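Local atomic coordinates of chromosome replication initiation inhibitor protein (Agrobacterium tumefaciens, PDB entry 3FD3), a protein that probably binds DNA and regulates transcription as a LysR-family factor, this chain being its C-terminal, effector-binding-type domain without the DNA-binding part. Residues 52-66 and 175-187. Residues are numbered along the deposited sequence; the frame is centred on the assembly and turned at random.
Sequences LAAVTAHDKPVQGCR and IPLYWQVNRLAAE
In the mixed beta-sheet of this LysR substrate-binding domain, which has the periplasmic-binding-protein fold, Ala53-Thr56 pairs antiparallel with the strand ending at Val181, the segment axes inclined at 162°. Ala54 with Gln180 and Thr56 with Tyr178 are the hydrogen-bonded pairs; Arg66, starting the next strand, bonds in both directions with Val181, which puts the 175-181 strand between the two ends of the 57-65 loop. Gln180 holds that loop from within. Its chain bends at chi2 (-140°) and carries the amide in among the backbone groups of residues 58-62, where Gln180 NE2 donates to His58 O at 3.0 Å and to Lys60 O at 3.1 Å, standing above both carbonyl planes. Gln180 OE1 accepts from Val62 N at 3.2 Å on a lone pair, nearly straight at 179°. Three bonds thus fix the rotation of this buried amide. Nearby, Asp59 CA sits over the Tyr178 ring as a CH-pi contact, 3.8 Å from its centroid. Val55 and Trp179 pack on Met196 of helix 190-203, and Trp179 NE1 hydrogen-bonds Thr193 OG1. Ala53 CB touches Trp179 CH2 at 3.4 Å. Asn182 N donates to Leu52 O; a polyether, probably from the crystallisation liquor, is bound beside them. At the exposed end, Arg66 NH1 meets Glu187 OE2 in a 3.0 Å salt bridge, within the guanidinium plane but above that of the carboxylate, and one water links Arg66 NH2 to the same OE2.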
loop_
_atom_site.group_PDB
_atom_site.type_symbol
_atom_site.label_atom_id
_atom_site.label_comp_id
_atom_site.label_asym_id
_atom_site.label_seq_id
_atom_site.Cartn_x
_atom_site.Cartn_y
_atom_site.Cartn_z
ATOM N N LEU A 52 8.768 -5.650 18.680
ATOM C CA LEU A 52 9.483 -4.938 19.740
ATOM C C LEU A 52 9.068 -3.484 19.887
ATOM O O LEU A 52 9.352 -2.858 20.902
ATOM C CB LEU A 52 10.993 -4.982 19.482
ATOM C CG LEU A 52 11.587 -6.372 19.547
ATOM C CD1 LEU A 52 13.100 -6.316 19.287
ATOM C CD2 LEU A 52 11.294 -6.956 20.919
ATOM N N ALA A 53 8.453 -2.940 18.858
ATOM C CA ALA A 53 8.113 -1.535 18.810
ATOM C C ALA A 53 7.057 -1.312 17.759
ATOM O O ALA A 53 6.883 -2.129 16.828
ATOM C CB ALA A 53 9.339 -0.662 18.484
ATOM N N ALA A 54 6.319 -0.216 17.926
ATOM C CA ALA A 54 5.196 0.064 17.025
ATOM C C ALA A 54 4.835 1.539 17.029
ATOM O O ALA A 54 4.855 2.188 18.087
ATOM C CB ALA A 54 3.973 -0.757 17.407
ATOM N N VAL A 55 4.484 2.032 15.832
ATOM C CA VAL A 55 3.732 3.259 15.655
ATOM C C VAL A 55 2.280 2.852 15.736
ATOM O O VAL A 55 1.816 1.962 14.976
ATOM C CB VAL A 55 4.044 3.948 14.290
ATOM C CG1 VAL A 55 3.048 5.122 14.018
ATOM C CG2 VAL A 55 5.500 4.407 14.233
ATOM N N THR A 56 1.546 3.486 16.634
ATOM C CA THR A 56 0.145 3.132 16.893
ATOM C C THR A 56 -0.654 4.355 17.318
ATOM O O THR A 56 -0.103 5.296 17.886
ATOM C CB THR A 56 0.058 2.055 17.971
ATOM O OG1 THR A 56 -1.305 1.737 18.243
ATOM C CG2 THR A 56 0.753 2.517 19.250
ATOM N N ALA A 57 -1.965 4.332 17.045
ATOM C CA ALA A 57 -2.882 5.322 17.611
ATOM C C ALA A 57 -3.253 5.052 19.083
ATOM O O ALA A 57 -3.898 5.889 19.693
ATOM C CB ALA A 57 -4.159 5.432 16.752
ATOM N N HIS A 58 -2.866 3.875 19.581
ATOM C CA HIS A 58 -3.066 3.500 20.974
ATOM C C HIS A 58 -2.066 4.192 21.891
ATOM O O HIS A 58 -0.856 4.001 21.798
ATOM C CB HIS A 58 -2.947 1.991 21.179
ATOM C CG HIS A 58 -4.158 1.239 20.754
ATOM N ND1 HIS A 58 -5.331 1.254 21.478
ATOM C CD2 HIS A 58 -4.388 0.462 19.673
ATOM C CE1 HIS A 58 -6.232 0.512 20.859
ATOM N NE2 HIS A 58 -5.684 0.019 19.762
ATOM N N ASP A 59 -2.641 4.985 22.801
ATOM C CA ASP A 59 -1.945 5.858 23.766
ATOM C C ASP A 59 -1.552 5.109 25.033
ATOM O O ASP A 59 -0.526 5.379 25.685
ATOM C CB ASP A 59 -2.953 6.931 24.189
ATOM C CG ASP A 59 -4.274 6.803 23.442
ATOM O OD1 ASP A 59 -4.247 6.255 22.319
ATOM O OD2 ASP A 59 -5.338 7.211 23.968
ATOM N N LYS A 60 -2.448 4.205 25.398
ATOM C CA LYS A 60 -2.439 3.510 26.642
ATOM C C LYS A 60 -1.318 2.520 26.590
ATOM O O LYS A 60 -1.176 1.769 25.620
ATOM C CB LYS A 60 -3.808 2.881 26.912
ATOM C CG LYS A 60 -4.784 3.907 27.477
ATOM C CD LYS A 60 -6.129 3.928 26.753
ATOM C CE LYS A 60 -7.001 5.083 27.265
ATOM N NZ LYS A 60 -8.442 4.920 26.917
ATOM N N PRO A 61 -0.471 2.561 27.624
ATOM C CA PRO A 61 0.695 1.725 27.650
ATOM C C PRO A 61 0.284 0.291 27.665
ATOM O O PRO A 61 -0.597 -0.108 28.441
ATOM C CB PRO A 61 1.371 2.095 28.971
ATOM C CG PRO A 61 0.309 2.740 29.791
ATOM C CD PRO A 61 -0.610 3.381 28.841
ATOM N N VAL A 62 0.881 -0.481 26.788
ATOM C CA VAL A 62 0.846 -1.903 26.934
ATOM C C VAL A 62 1.740 -1.985 28.139
ATOM O O VAL A 62 2.797 -1.296 28.207
ATOM C CB VAL A 62 1.440 -2.644 25.713
ATOM C CG1 VAL A 62 0.984 -4.114 25.700
ATOM C CG2 VAL A 62 1.034 -1.959 24.426
ATOM N N GLN A 63 1.295 -2.746 29.128
ATOM C CA GLN A 63 1.998 -2.803 30.386
ATOM C C GLN A 63 3.464 -3.073 30.098
ATOM O O GLN A 63 3.805 -3.971 29.335
ATOM C CB GLN A 63 1.417 -3.897 31.267
ATOM C CG GLN A 63 1.822 -3.793 32.722
ATOM C CD GLN A 63 1.106 -4.820 33.556
ATOM O OE1 GLN A 63 -0.131 -4.866 33.587
ATOM N NE2 GLN A 63 1.870 -5.667 34.227
ATOM N N GLY A 64 4.318 -2.240 30.665
ATOM C CA GLY A 64 5.733 -2.390 30.508
ATOM C C GLY A 64 6.317 -1.447 29.490
ATOM O O GLY A 64 7.340 -0.828 29.784
ATOM N N CYS A 65 5.693 -1.343 28.303
ATOM C CA CYS A 65 6.252 -0.561 27.205
ATOM C C CYS A 65 6.561 0.875 27.567
ATOM O O CYS A 65 5.868 1.479 28.375
ATOM C CB CYS A 65 5.306 -0.517 26.009
ATOM S SG CYS A 65 5.172 -2.145 25.201
ATOM N N ARG A 66 7.597 1.414 26.922
ATOM C CA ARG A 66 7.861 2.844 26.976
ATOM C C ARG A 66 7.064 3.491 25.867
ATOM O O ARG A 66 7.046 2.968 24.748
ATOM C CB ARG A 66 9.335 3.123 26.841
ATOM C CG ARG A 66 10.080 2.543 28.040
ATOM C CD ARG A 66 11.522 2.972 28.068
ATOM N NE ARG A 66 12.223 2.274 29.122
ATOM C CZ ARG A 66 13.529 2.404 29.385
ATOM N NH1 ARG A 66 14.309 3.175 28.645
ATOM N NH2 ARG A 66 14.061 1.725 30.367
ATOM N N ILE A 175 -5.509 12.463 14.250
ATOM C CA ILE A 175 -5.249 11.243 14.983
ATOM C C ILE A 175 -3.847 11.329 15.606
ATOM O O ILE A 175 -2.830 11.312 14.899
ATOM C CB ILE A 175 -5.316 10.012 14.065
ATOM C CG1 ILE A 175 -6.702 9.896 13.404
ATOM C CG2 ILE A 175 -4.978 8.753 14.850
ATOM C CD1 ILE A 175 -7.857 9.694 14.342
ATOM N N PRO A 176 -3.785 11.459 16.925
ATOM C CA PRO A 176 -2.468 11.437 17.568
ATOM C C PRO A 176 -1.837 10.056 17.435
ATOM O O PRO A 176 -2.554 9.044 17.535
ATOM C CB PRO A 176 -2.785 11.722 19.044
ATOM C CG PRO A 176 -4.081 12.361 19.062
ATOM C CD PRO A 176 -4.854 11.724 17.901
ATOM N N LEU A 177 -0.522 10.023 17.225
ATOM C CA LEU A 177 0.214 8.774 17.101
ATOM C C LEU A 177 1.258 8.645 18.209
ATOM O O LEU A 177 1.723 9.640 18.755
ATOM C CB LEU A 177 0.905 8.700 15.761
ATOM C CG LEU A 177 0.002 8.621 14.522
ATOM C CD1 LEU A 177 0.918 8.558 13.324
ATOM C CD2 LEU A 177 -0.925 7.392 14.606
ATOM N N TYR A 178 1.592 7.400 18.527
ATOM C CA TYR A 178 2.490 7.072 19.626
ATOM C C TYR A 178 3.497 6.032 19.170
ATOM O O TYR A 178 3.218 5.209 18.305
ATOM C CB TYR A 178 1.682 6.518 20.808
ATOM C CG TYR A 178 0.675 7.507 21.276
ATOM C CD1 TYR A 178 1.004 8.456 22.237
ATOM C CD2 TYR A 178 -0.598 7.554 20.714
ATOM C CE1 TYR A 178 0.113 9.413 22.630
ATOM C CE2 TYR A 178 -1.502 8.512 21.111
ATOM C CZ TYR A 178 -1.145 9.445 22.066
ATOM O OH TYR A 178 -2.063 10.399 22.479
ATOM N N TRP A 179 4.685 6.084 19.763
ATOM C CA TRP A 179 5.726 5.101 19.552
ATOM C C TRP A 179 5.841 4.306 20.851
ATOM O O TRP A 179 6.154 4.884 21.924
ATOM C CB TRP A 179 7.006 5.840 19.252
ATOM C CG TRP A 179 8.257 5.029 19.060
ATOM C CD1 TRP A 179 9.418 5.138 19.792
ATOM C CD2 TRP A 179 8.526 4.047 18.047
ATOM N NE1 TRP A 179 10.378 4.269 19.306
ATOM C CE2 TRP A 179 9.851 3.571 18.259
ATOM C CE3 TRP A 179 7.767 3.475 17.022
ATOM C CZ2 TRP A 179 10.431 2.574 17.461
ATOM C CZ3 TRP A 179 8.358 2.495 16.218
ATOM C CH2 TRP A 179 9.683 2.075 16.431
ATOM N N GLN A 180 5.596 3.001 20.769
ATOM C CA GLN A 180 5.595 2.094 21.928
ATOM C C GLN A 180 6.763 1.149 21.725
ATOM O O GLN A 180 6.951 0.645 20.626
ATOM C CB GLN A 180 4.279 1.334 22.074
ATOM C CG GLN A 180 3.077 2.222 22.403
ATOM C CD GLN A 180 2.090 1.633 23.416
ATOM O OE1 GLN A 180 2.449 0.806 24.260
ATOM N NE2 GLN A 180 0.833 2.084 23.345
ATOM N N VAL A 181 7.613 0.983 22.740
ATOM C CA VAL A 181 8.798 0.136 22.625
ATOM C C VAL A 181 8.889 -0.782 23.818
ATOM O O VAL A 181 8.713 -0.352 24.963
ATOM C CB VAL A 181 10.109 0.957 22.562
ATOM C CG1 VAL A 181 11.305 0.032 22.341
ATOM C CG2 VAL A 181 10.002 2.051 21.457
ATOM N N ASN A 182 9.141 -2.062 23.555
ATOM C CA ASN A 182 9.393 -3.035 24.620
ATOM C C ASN A 182 10.511 -2.511 25.518
ATOM O O ASN A 182 11.600 -2.187 25.039
ATOM C CB ASN A 182 9.795 -4.355 23.976
ATOM C CG ASN A 182 10.041 -5.443 24.958
ATOM O OD1 ASN A 182 10.904 -5.316 25.851
ATOM N ND2 ASN A 182 9.317 -6.562 24.800
ATOM N N ARG A 183 10.243 -2.448 26.822
ATOM C CA ARG A 183 11.171 -1.814 27.766
ATOM C C ARG A 183 12.545 -2.486 27.761
ATOM O O ARG A 183 13.549 -1.813 27.927
ATOM C CB ARG A 183 10.597 -1.810 29.192
ATOM C CG ARG A 183 10.624 -3.164 29.896
ATOM C CD ARG A 183 9.997 -3.120 31.303
ATOM N NE ARG A 183 9.742 -4.462 31.834
ATOM C CZ ARG A 183 10.630 -5.163 32.529
ATOM N NH1 ARG A 183 11.824 -4.647 32.800
ATOM N NH2 ARG A 183 10.330 -6.370 32.967
ATOM N N LEU A 184 12.570 -3.800 27.539
ATOM C CA LEU A 184 13.816 -4.570 27.526
ATOM C C LEU A 184 14.695 -4.331 26.298
ATOM O O LEU A 184 15.911 -4.601 26.349
ATOM C CB LEU A 184 13.520 -6.064 27.684
ATOM C CG LEU A 184 12.828 -6.481 28.999
ATOM C CD1 LEU A 184 12.470 -7.970 28.981
ATOM C CD2 LEU A 184 13.690 -6.152 30.196
ATOM N N ALA A 185 14.084 -3.824 25.232
ATOM C CA ALA A 185 14.777 -3.500 23.988
ATOM C C ALA A 185 15.060 -2.010 23.875
ATOM O O ALA A 185 15.823 -1.609 22.991
ATOM C CB ALA A 185 13.930 -3.971 22.798
ATOM N N ALA A 186 14.458 -1.176 24.730
ATOM C CA ALA A 186 14.436 0.286 24.496
ATOM C C ALA A 186 15.821 0.919 24.399
ATOM O O ALA A 186 16.091 1.710 23.474
ATOM C CB ALA A 186 13.623 0.999 25.567
ATOM N N GLU A 187 16.710 0.603 25.337
ATOM C CA GLU A 187 18.048 1.216 25.297
ATOM C C GLU A 187 18.835 0.816 24.047
ATOM O O GLU A 187 19.466 1.653 23.402
ATOM C CB GLU A 187 18.830 0.920 26.578
ATOM C CG GLU A 187 18.154 1.503 27.817
ATOM C CD GLU A 187 18.034 3.039 27.834
ATOM O OE1 GLU A 187 18.737 3.755 27.082
ATOM O OE2 GLU A 187 17.242 3.534 28.669
HETATM O O HOH W 1 -4.737 8.279 18.853
HETATM O O HOH W 2 16.935 2.072 30.878
#